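Local coordinates for histidine-containing phosphotransfer protein (Zea mays, PDB 1WN0), which probably relays phosphoryl groups from cytokinin sensor histidine kinases to response regulators in a multistep His-to-Asp phosphorelay, at residues A[24-27]-A[28-32]; A[78-81]-A[82-85]; A[108-111]-A[112-116]; A[117-120]-A[121-125]. All coordinates share one frame; numbering follows the deposited sequence.

Interaction 1. Residues A[24-27]-A[28-32]; sequences DEQF and QQLQM
Gln26 O takes two backbone N-H groups, a sound bond from Leu30 N at 3.2 Å and a weak, bent one from Gln29 N. This is the first turn of helix 25-34, one of the N-terminal helices of this all-helical HPt protein. Gln29 N also reaches Glu25 O, at 3.3 Å. Gln31 N follows with a bond to Phe27 O in the carbonyl plane. Asp24 is the N-cap. Its OD2 accepts a weak bond from Gln26 N at 2.9 Å.

Phe27 is buried, as are Leu30 and Gln31. Phe27 CG stands anti to the backbone N (chi1 -177°), which lays the ring alongside the next turn. On one flank CD2 meets Leu30 CD1 at 3.9 Å, and the two side chains cross at about a right angle. Gln31 runs beside the ring and points the same way, with its amide plane turned 47° from the ring plane. Leu14 and Phe18 of helix 10-19 and Phe131 and Met134 of helix 110-138 also pack on Phe27. The turn is thereby fixed to two other helices. With an alanine here, Leu30 CD1 and the Gln31 chain are likely to lose the surface they rest on, and a gap would probably open toward helices 10-19 and 110-138. The amide of Gln31 ends with OE1 3.8 Å from Phe27 CZ, a buried oxygen that has no polar partner in the model.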
loop_
_atom_site.group_PDB
_atom_site.type_symbol
_atom_site.label_atom_id
_atom_site.label_comp_id
_atom_site.label_asym_id
_atom_site.label_seq_id
_atom_site.Cartn_x
_atom_site.Cartn_y
_atom_site.Cartn_z
ATOM N N ASP A 24 0.119 -1.182 -10.944
ATOM C CA ASP A 24 0.935 -1.233 -12.189
ATOM C C ASP A 24 0.990 -2.716 -12.818
ATOM O O ASP A 24 0.290 -3.612 -12.375
ATOM C CB ASP A 24 2.317 -0.638 -11.897
ATOM C CG ASP A 24 3.181 -1.534 -10.982
ATOM O OD1 ASP A 24 4.115 -1.012 -10.317
ATOM O OD2 ASP A 24 2.982 -2.743 -10.786
ATOM N N GLU A 25 1.846 -2.943 -13.807
ATOM C CA GLU A 25 2.160 -4.280 -14.371
ATOM C C GLU A 25 2.596 -5.410 -13.406
ATOM O O GLU A 25 2.319 -6.566 -13.644
ATOM C CB GLU A 25 3.257 -4.147 -15.489
ATOM C CG GLU A 25 4.552 -3.441 -15.008
ATOM C CD GLU A 25 5.903 -4.093 -15.468
ATOM O OE1 GLU A 25 7.010 -3.565 -14.981
ATOM O OE2 GLU A 25 5.848 -5.117 -16.295
ATOM N N GLN A 26 3.300 -5.155 -12.338
ATOM C CA GLN A 26 3.478 -6.298 -11.472
ATOM C C GLN A 26 2.111 -6.853 -11.056
ATOM O O GLN A 26 1.937 -8.068 -11.130
ATOM C CB GLN A 26 4.342 -6.109 -10.214
ATOM C CG GLN A 26 3.852 -7.063 -9.025
ATOM C CD GLN A 26 4.627 -8.381 -8.798
ATOM O OE1 GLN A 26 4.147 -9.584 -9.149
ATOM N NE2 GLN A 26 5.781 -8.191 -8.036
ATOM N N PHE A 27 1.153 -6.005 -10.633
ATOM C CA PHE A 27 -0.137 -6.524 -10.249
ATOM C C PHE A 27 -0.769 -7.407 -11.303
ATOM O O PHE A 27 -1.386 -8.407 -10.968
ATOM C CB PHE A 27 -1.131 -5.439 -9.769
ATOM C CG PHE A 27 -2.443 -6.046 -9.315
ATOM C CD1 PHE A 27 -3.550 -6.051 -10.162
ATOM C CD2 PHE A 27 -2.506 -6.758 -8.133
ATOM C CE1 PHE A 27 -4.741 -6.661 -9.785
ATOM C CE2 PHE A 27 -3.676 -7.405 -7.751
ATOM C CZ PHE A 27 -4.806 -7.355 -8.582
ATOM N N GLN A 28 -0.607 -7.050 -12.577
ATOM C CA GLN A 28 -1.082 -7.846 -13.720
ATOM C C GLN A 28 -0.590 -9.291 -13.658
ATOM O O GLN A 28 -1.317 -10.278 -13.922
ATOM C CB GLN A 28 -0.522 -7.206 -14.998
ATOM C CG GLN A 28 -0.979 -7.861 -16.359
ATOM C CD GLN A 28 -2.060 -7.038 -17.051
ATOM O OE1 GLN A 28 -3.180 -7.551 -17.225
ATOM N NE2 GLN A 28 -1.752 -5.746 -17.412
ATOM N N GLN A 29 0.698 -9.394 -13.353
ATOM C CA GLN A 29 1.392 -10.686 -13.253
ATOM C C GLN A 29 0.751 -11.512 -12.110
ATOM O O GLN A 29 0.484 -12.686 -12.225
ATOM C CB GLN A 29 2.890 -10.428 -13.037
ATOM C CG GLN A 29 3.797 -11.477 -13.625
ATOM C CD GLN A 29 4.724 -12.103 -12.554
ATOM O OE1 GLN A 29 4.409 -13.130 -11.922
ATOM N NE2 GLN A 29 5.884 -11.482 -12.388
ATOM N N LEU A 30 0.392 -10.824 -11.050
ATOM C CA LEU A 30 -0.262 -11.465 -9.922
ATOM C C LEU A 30 -1.570 -12.077 -10.257
ATOM O O LEU A 30 -1.859 -13.151 -9.825
ATOM C CB LEU A 30 -0.501 -10.452 -8.816
ATOM C CG LEU A 30 0.224 -10.649 -7.563
ATOM C CD1 LEU A 30 -0.370 -9.678 -6.550
ATOM C CD2 LEU A 30 0.027 -12.029 -7.125
ATOM N N GLN A 31 -2.381 -11.338 -10.993
ATOM C CA GLN A 31 -3.738 -11.707 -11.208
ATOM C C GLN A 31 -3.783 -12.755 -12.279
ATOM O O GLN A 31 -4.735 -13.523 -12.385
ATOM C CB GLN A 31 -4.524 -10.455 -11.667
ATOM C CG GLN A 31 -6.037 -10.290 -11.202
ATOM C CD GLN A 31 -6.583 -11.113 -10.010
ATOM O OE1 GLN A 31 -6.463 -10.724 -8.845
ATOM N NE2 GLN A 31 -7.292 -12.176 -10.322
ATOM N N MET A 32 -2.780 -12.763 -13.135
ATOM C CA MET A 32 -2.633 -13.844 -14.167
ATOM C C MET A 32 -2.538 -15.219 -13.417
ATOM O O MET A 32 -3.034 -16.229 -13.860
ATOM C CB MET A 32 -1.405 -13.562 -15.118
ATOM C CG MET A 32 -1.615 -13.509 -16.669
ATOM S SD MET A 32 -3.246 -12.880 -17.522
ATOM C CE MET A 32 -3.440 -11.041 -16.780
#

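Interaction 2. Residues A[78-81]-A[82-85]; sequences YVHQ and LKGS
Lys83 sets its CB against the preceding turn, 3.3 Å from His80 O and 3.5 Å from Val79 O, and its chain then leads away. Lys83 and His80 are three residues apart on helix 72-88 of the HPt domain. His80 is the predicted phosphorylation site, and it carries no phosphate in this structure.

In Lys83 a chi1 of -178° sends the chain away from the backbone N, and it stays extended beyond CG. This carries CD past the imidazole, 4.5 Å from His80 ND1. The approach to the ring is oblique and loose. Lys83 NZ stops 5.5 Å from His80 ND1, so the amine is near the ring but not in contact with it.

The backbone beneath is regular. Lys83 N gives Val79 O a bond of 2.7 Å, nearly along the C=O axis. Gly84 N binds His80 O at 3.0 Å, with an N-H...O angle of 167°. Gly84 has no side chain, so nothing projects from that position next to the histidine. Leu82 turns to the other side of the helix, and its CB packs 3.5 Å from Val79 O.

Around this turn, His80, Val79 and Lys83 touch Arg102 of helix 101-106. Leu82 and Val79 reach Cys98 of helix 92-99. Tyr78 and Ser85 lean on helix 42-64, with Ser85 against Phe50. The histidine side of helix 72-88 is exposed, while its other side joins the bundle.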
loop_
_atom_site.group_PDB
_atom_site.type_symbol
_atom_site.label_atom_id
_atom_site.label_comp_id
_atom_site.label_asym_id
_atom_site.label_seq_id
_atom_site.Cartn_x
_atom_site.Cartn_y
_atom_site.Cartn_z
ATOM N N TYR A 78 9.615 1.971 9.441
ATOM C CA TYR A 78 8.187 1.588 9.182
ATOM C C TYR A 78 7.808 1.880 7.765
ATOM O O TYR A 78 7.248 1.042 7.057
ATOM C CB TYR A 78 7.154 2.153 10.194
ATOM C CG TYR A 78 7.034 1.400 11.482
ATOM C CD1 TYR A 78 6.595 0.107 11.491
ATOM C CD2 TYR A 78 7.313 2.001 12.698
ATOM C CE1 TYR A 78 6.489 -0.621 12.693
ATOM C CE2 TYR A 78 7.261 1.303 13.867
ATOM C CZ TYR A 78 6.869 -0.008 13.862
ATOM O OH TYR A 78 6.817 -0.754 14.971
ATOM N N VAL A 79 8.225 3.034 7.255
ATOM C CA VAL A 79 7.960 3.329 5.847
ATOM C C VAL A 79 8.597 2.362 4.948
ATOM O O VAL A 79 7.999 1.995 3.904
ATOM C CB VAL A 79 8.388 4.811 5.440
ATOM C CG1 VAL A 79 8.287 5.153 3.968
ATOM C CG2 VAL A 79 7.530 5.809 6.155
ATOM N N HIS A 80 9.840 2.034 5.213
ATOM C CA HIS A 80 10.536 1.025 4.415
ATOM C C HIS A 80 9.766 -0.334 4.305
ATOM O O HIS A 80 9.564 -0.841 3.194
ATOM C CB HIS A 80 12.040 0.805 4.927
ATOM C CG HIS A 80 12.812 -0.194 4.115
ATOM N ND1 HIS A 80 13.248 0.077 2.822
ATOM C CD2 HIS A 80 13.206 -1.482 4.393
ATOM C CE1 HIS A 80 13.839 -1.011 2.329
ATOM N NE2 HIS A 80 13.835 -1.962 3.262
ATOM N N GLN A 81 9.178 -0.799 5.420
ATOM C CA GLN A 81 8.236 -1.900 5.395
ATOM C C GLN A 81 7.009 -1.617 4.584
ATOM O O GLN A 81 6.494 -2.541 3.932
ATOM C CB GLN A 81 7.777 -2.322 6.781
ATOM C CG GLN A 81 8.932 -2.579 7.853
ATOM C CD GLN A 81 8.349 -2.849 9.315
ATOM O OE1 GLN A 81 7.180 -3.249 9.469
ATOM N NE2 GLN A 81 9.183 -2.612 10.375
ATOM N N LEU A 82 6.462 -0.395 4.662
ATOM C CA LEU A 82 5.261 -0.119 3.887
ATOM C C LEU A 82 5.580 -0.141 2.408
ATOM O O LEU A 82 4.723 -0.581 1.562
ATOM C CB LEU A 82 4.624 1.221 4.302
ATOM C CG LEU A 82 3.457 1.765 3.542
ATOM C CD1 LEU A 82 2.389 0.716 3.512
ATOM C CD2 LEU A 82 2.934 2.921 4.159
ATOM N N LYS A 83 6.777 0.367 2.074
ATOM C CA LYS A 83 7.270 0.335 0.686
ATOM C C LYS A 83 7.342 -1.091 0.139
ATOM O O LYS A 83 6.741 -1.375 -0.981
ATOM C CB LYS A 83 8.602 0.978 0.622
ATOM C CG LYS A 83 9.248 1.080 -0.717
ATOM C CD LYS A 83 10.768 1.311 -0.718
ATOM C CE LYS A 83 11.314 0.660 -2.087
ATOM N NZ LYS A 83 12.716 1.060 -2.568
ATOM N N GLY A 84 7.993 -1.994 0.879
ATOM C CA GLY A 84 8.068 -3.443 0.445
ATOM C C GLY A 84 6.677 -4.070 0.335
ATOM O O GLY A 84 6.314 -4.808 -0.625
ATOM N N SER A 85 5.785 -3.734 1.239
ATOM C CA SER A 85 4.397 -4.290 1.163
ATOM C C SER A 85 3.634 -3.782 -0.069
ATOM O O SER A 85 2.970 -4.525 -0.772
ATOM C CB SER A 85 3.661 -3.938 2.420
ATOM O OG SER A 85 2.381 -4.536 2.522
#

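Interaction 3. Residues A[108-111]-A[112-116]; sequences KNRD and GCIMA
Asn109 caps the start of helix 110-138 by reaching over to the backbone of Gly112. It is the N-cap residue. Beyond its CB, CG lies opposite the backbone N across the CA-CB bond (chi1 178°), which swings the amide over the first turn. CG comes 3.5 Å from Gly112 N. OD1 goes further and accepts the bond from Gly112 N at 2.8 Å, with an N-H...O angle of 155°. The donor sits above the amide plane, 63° out of it, and not on a lone pair. ND2 occupies the place beside Gly112 CA, 3.9 Å from it, and the glycine fits closely under the cap.

The main chain of Asn109 is used as well. Its O takes Cys113 N in the first bond of the helix, so one residue holds two N-H groups of the opening turn. Lys108, just before it, has positive phi and closes the preceding helix in a Schellman motif. Only three residues separate helix 101-106 from helix 110-138.

Arg110 and Ile114 lie side by side and point the same way. The guanidinium goes on to partners outside this turn: its NH2 bonds to the carbonyl oxygens of Leu65 and Gln67, which ties this helix start to the loop that follows helix 42-64. Cys113 is buried and faces Phe101 and Leu104 of helix 101-106. Between the two aligned chains, Arg110 CG meets Ile114 CD1 at 4.1 Å.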
loop_
_atom_site.group_PDB
_atom_site.type_symbol
_atom_site.label_atom_id
_atom_site.label_comp_id
_atom_site.label_asym_id
_atom_site.label_seq_id
_atom_site.Cartn_x
_atom_site.Cartn_y
_atom_site.Cartn_z
ATOM N N LYS A 108 14.114 15.371 9.468
ATOM C CA LYS A 108 13.398 15.474 10.717
ATOM C C LYS A 108 12.291 16.503 10.691
ATOM O O LYS A 108 12.091 17.245 11.664
ATOM C CB LYS A 108 14.347 15.804 11.872
ATOM C CG LYS A 108 15.386 14.746 12.065
ATOM C CD LYS A 108 16.517 15.270 13.105
ATOM C CE LYS A 108 17.573 14.113 13.376
ATOM N NZ LYS A 108 17.105 12.636 12.999
ATOM N N ASN A 109 11.536 16.449 9.585
ATOM C CA ASN A 109 10.452 17.335 9.204
ATOM C C ASN A 109 9.150 16.563 9.559
ATOM O O ASN A 109 8.505 15.869 8.752
ATOM C CB ASN A 109 10.582 17.665 7.709
ATOM C CG ASN A 109 9.475 18.535 7.189
ATOM O OD1 ASN A 109 8.515 18.878 7.929
ATOM N ND2 ASN A 109 9.511 18.862 5.828
ATOM N N ARG A 110 8.737 16.794 10.808
ATOM C CA ARG A 110 7.451 16.301 11.224
ATOM C C ARG A 110 6.288 16.778 10.386
ATOM O O ARG A 110 5.466 15.961 9.990
ATOM C CB ARG A 110 7.216 16.685 12.583
ATOM C CG ARG A 110 6.109 16.020 13.275
ATOM C CD ARG A 110 6.077 16.977 14.599
ATOM N NE ARG A 110 5.489 16.164 15.411
ATOM C CZ ARG A 110 5.839 15.808 16.529
ATOM N NH1 ARG A 110 6.657 16.480 17.195
ATOM N NH2 ARG A 110 5.095 14.821 17.036
ATOM N N ASP A 111 6.286 18.040 10.013
ATOM C CA ASP A 111 5.177 18.532 9.186
ATOM C C ASP A 111 5.068 17.687 7.941
ATOM O O ASP A 111 4.036 17.211 7.536
ATOM C CB ASP A 111 5.362 19.977 8.717
ATOM C CG ASP A 111 5.211 21.074 9.846
ATOM O OD1 ASP A 111 5.848 22.157 9.679
ATOM O OD2 ASP A 111 4.441 21.007 10.807
ATOM N N GLY A 112 6.177 17.481 7.308
ATOM C CA GLY A 112 6.141 16.841 6.013
ATOM C C GLY A 112 5.797 15.355 6.096
ATOM O O GLY A 112 5.204 14.812 5.208
ATOM N N CYS A 113 6.255 14.720 7.135
ATOM C CA CYS A 113 5.931 13.300 7.391
ATOM C C CYS A 113 4.449 13.173 7.657
ATOM O O CYS A 113 3.849 12.157 7.192
ATOM C CB CYS A 113 6.672 12.674 8.551
ATOM S SG CYS A 113 8.494 12.415 8.239
ATOM N N ILE A 114 3.839 14.141 8.322
ATOM C CA ILE A 114 2.380 14.028 8.631
ATOM C C ILE A 114 1.610 14.196 7.342
ATOM O O ILE A 114 0.560 13.584 7.123
ATOM C CB ILE A 114 1.967 14.983 9.701
ATOM C CG1 ILE A 114 2.547 14.585 11.153
ATOM C CG2 ILE A 114 0.501 15.140 9.786
ATOM C CD1 ILE A 114 2.147 15.586 12.241
ATOM N N MET A 115 2.095 15.073 6.486
ATOM C CA MET A 115 1.406 15.287 5.231
ATOM C C MET A 115 1.631 14.072 4.427
ATOM O O MET A 115 0.708 13.626 3.809
ATOM C CB MET A 115 1.966 16.518 4.512
ATOM C CG MET A 115 1.900 17.743 5.282
ATOM S SD MET A 115 2.580 19.338 4.563
ATOM C CE MET A 115 1.445 19.634 3.440
ATOM N N ALA A 116 2.871 13.541 4.299
ATOM C CA ALA A 116 2.991 12.390 3.426
ATOM C C ALA A 116 2.253 11.217 3.985
ATOM O O ALA A 116 1.631 10.437 3.254
ATOM C CB ALA A 116 4.409 12.018 3.252
#

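Interaction 4. Residues A[117-120]-A[121-125]; sequences LAVV and RNEFY
Val119 and Glu123 lie side by side and point the same way, one turn apart on the long helix 110-138 of the four-helix bundle. The carboxylate of Glu123 comes to rest alongside the valine. CD and OE1 are each 3.5 Å from Val119 CG1. Glu123 CG is anti to its own carbonyl carbon (chi1 -76°), and the extended chain then runs back along the preceding turn. The acid has a polar partner outside this turn, since OE2 is hydrogen-bonded to Thr97 OG1 of helix 92-99. Cut back to an alanine, Glu123 is likely to leave the Thr97 hydroxyl without this mate and the CG1 side of Val119 uncovered.

Leu117 and Arg121 meet differently, at a slant. The arginine chain bends at chi3 (-75°), which turns the guanidinium back over the turn before. NH2 then lies 3.7 Å from Leu117 CD2, and NH1 lies 3.7 Å from Ala118 CA. Neither contact is a hydrogen bond. The nitrogens sit against carbon.

Phe124 points into the bundle, where its ring meets Phe50 of helix 42-64 steeply, with the planes about 80° apart. Val120 turns to Val94 and Thr97 of helix 92-99. The i to i+4 backbone bonds run through the turn without a break. Arg121 N bonds to Leu117 O at 2.8 Å, and Phe124 N to Val120 O at 2.7 Å. Further along, Arg121 CG sits over one face of the Tyr125 ring, 3.3 Å above the plane and offset toward the rim.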
loop_
_atom_site.group_PDB
_atom_site.type_symbol
_atom_site.label_atom_id
_atom_site.label_comp_id
_atom_site.label_asym_id
_atom_site.label_seq_id
_atom_site.Cartn_x
_atom_site.Cartn_y
_atom_site.Cartn_z
ATOM N N LEU A 117 2.226 11.079 5.325
ATOM C CA LEU A 117 1.354 10.040 5.847
ATOM C C LEU A 117 -0.074 10.155 5.443
ATOM O O LEU A 117 -0.702 9.090 5.165
ATOM C CB LEU A 117 1.393 9.903 7.333
ATOM C CG LEU A 117 0.689 8.736 8.045
ATOM C CD1 LEU A 117 1.322 7.407 7.497
ATOM C CD2 LEU A 117 0.865 8.842 9.562
ATOM N N ALA A 118 -0.661 11.378 5.468
ATOM C CA ALA A 118 -2.064 11.501 5.012
ATOM C C ALA A 118 -2.196 11.182 3.543
ATOM O O ALA A 118 -3.244 10.716 3.098
ATOM C CB ALA A 118 -2.598 12.962 5.247
ATOM N N VAL A 119 -1.185 11.552 2.717
ATOM C CA VAL A 119 -1.338 11.193 1.307
ATOM C C VAL A 119 -1.375 9.675 1.214
ATOM O O VAL A 119 -2.108 9.104 0.471
ATOM C CB VAL A 119 -0.134 11.643 0.451
ATOM C CG1 VAL A 119 -0.195 10.994 -1.007
ATOM C CG2 VAL A 119 -0.099 13.136 0.325
ATOM N N VAL A 120 -0.452 9.037 1.916
ATOM C CA VAL A 120 -0.365 7.542 1.849
ATOM C C VAL A 120 -1.593 6.810 2.382
ATOM O O VAL A 120 -2.142 5.809 1.739
ATOM C CB VAL A 120 0.992 7.039 2.358
ATOM C CG1 VAL A 120 0.939 6.594 3.767
ATOM C CG2 VAL A 120 1.465 5.959 1.465
ATOM N N ARG A 121 -2.124 7.365 3.458
ATOM C CA ARG A 121 -3.452 6.919 4.000
ATOM C C ARG A 121 -4.578 7.024 2.995
ATOM O O ARG A 121 -5.280 6.026 2.782
ATOM C CB ARG A 121 -3.893 7.712 5.203
ATOM C CG ARG A 121 -5.053 7.142 5.990
ATOM C CD ARG A 121 -5.476 8.008 7.225
ATOM N NE ARG A 121 -4.528 7.860 8.326
ATOM C CZ ARG A 121 -3.595 8.759 8.680
ATOM N NH1 ARG A 121 -3.421 9.908 8.027
ATOM N NH2 ARG A 121 -2.798 8.513 9.712
ATOM N N ASN A 122 -4.704 8.148 2.304
ATOM C CA ASN A 122 -5.739 8.248 1.282
ATOM C C ASN A 122 -5.587 7.297 0.162
ATOM O O ASN A 122 -6.575 6.652 -0.200
ATOM C CB ASN A 122 -5.855 9.667 0.712
ATOM C CG ASN A 122 -6.433 10.634 1.768
ATOM O OD1 ASN A 122 -7.271 10.242 2.553
ATOM N ND2 ASN A 122 -5.932 11.857 1.825
ATOM N N GLU A 123 -4.341 7.146 -0.361
ATOM C CA GLU A 123 -4.070 6.271 -1.524
ATOM C C GLU A 123 -4.241 4.785 -1.090
ATOM O O GLU A 123 -4.726 3.869 -1.861
ATOM C CB GLU A 123 -2.647 6.487 -1.973
ATOM C CG GLU A 123 -2.442 7.788 -2.748
ATOM C CD GLU A 123 -0.987 8.187 -3.006
ATOM O OE1 GLU A 123 -0.745 9.018 -3.873
ATOM O OE2 GLU A 123 -0.099 7.668 -2.407
ATOM N N PHE A 124 -3.830 4.500 0.117
ATOM C CA PHE A 124 -4.114 3.195 0.655
ATOM C C PHE A 124 -5.650 2.847 0.806
ATOM O O PHE A 124 -6.121 1.848 0.195
ATOM C CB PHE A 124 -3.349 2.913 1.948
ATOM C CG PHE A 124 -3.742 1.683 2.549
ATOM C CD1 PHE A 124 -3.510 0.520 1.907
ATOM C CD2 PHE A 124 -4.483 1.694 3.716
ATOM C CE1 PHE A 124 -3.968 -0.656 2.425
ATOM C CE2 PHE A 124 -4.890 0.549 4.308
ATOM C CZ PHE A 124 -4.635 -0.642 3.713
ATOM N N TYR A 125 -6.436 3.706 1.507
ATOM C CA TYR A 125 -7.864 3.449 1.682
ATOM C C TYR A 125 -8.505 3.246 0.313
ATOM O O TYR A 125 -9.259 2.314 0.144
ATOM C CB TYR A 125 -8.538 4.563 2.459
ATOM C CG TYR A 125 -8.154 4.632 3.936
ATOM C CD1 TYR A 125 -7.509 3.578 4.595
ATOM C CD2 TYR A 125 -8.497 5.737 4.699
ATOM C CE1 TYR A 125 -7.187 3.667 5.997
ATOM C CE2 TYR A 125 -8.173 5.798 6.103
ATOM C CZ TYR A 125 -7.551 4.730 6.699
ATOM O OH TYR A 125 -7.223 4.796 8.007
#

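All four are local contacts along a helix, and interactions 1 and 3 take in its N-cap. Interactions 3 and 4 share helix 110-138 and adjoin in sequence, centres about 13 Å apart. Interaction 3 is a surface contact at the helix start and depends on polar capping. Interaction 4 lies deeper and relies on side-chain packing. Interaction 1 also begins with a cap, but a weak one, and lies about 32 Å from interaction 3, centre to centre. Its buried side centres on a phenylalanine, with a leucine and a glutamine beside it. Interaction 2 combines an exposed histidine side with a buried apolar side. There it touches interaction 4, with Leu82 CD2 4.2 Å from Val120 CG1.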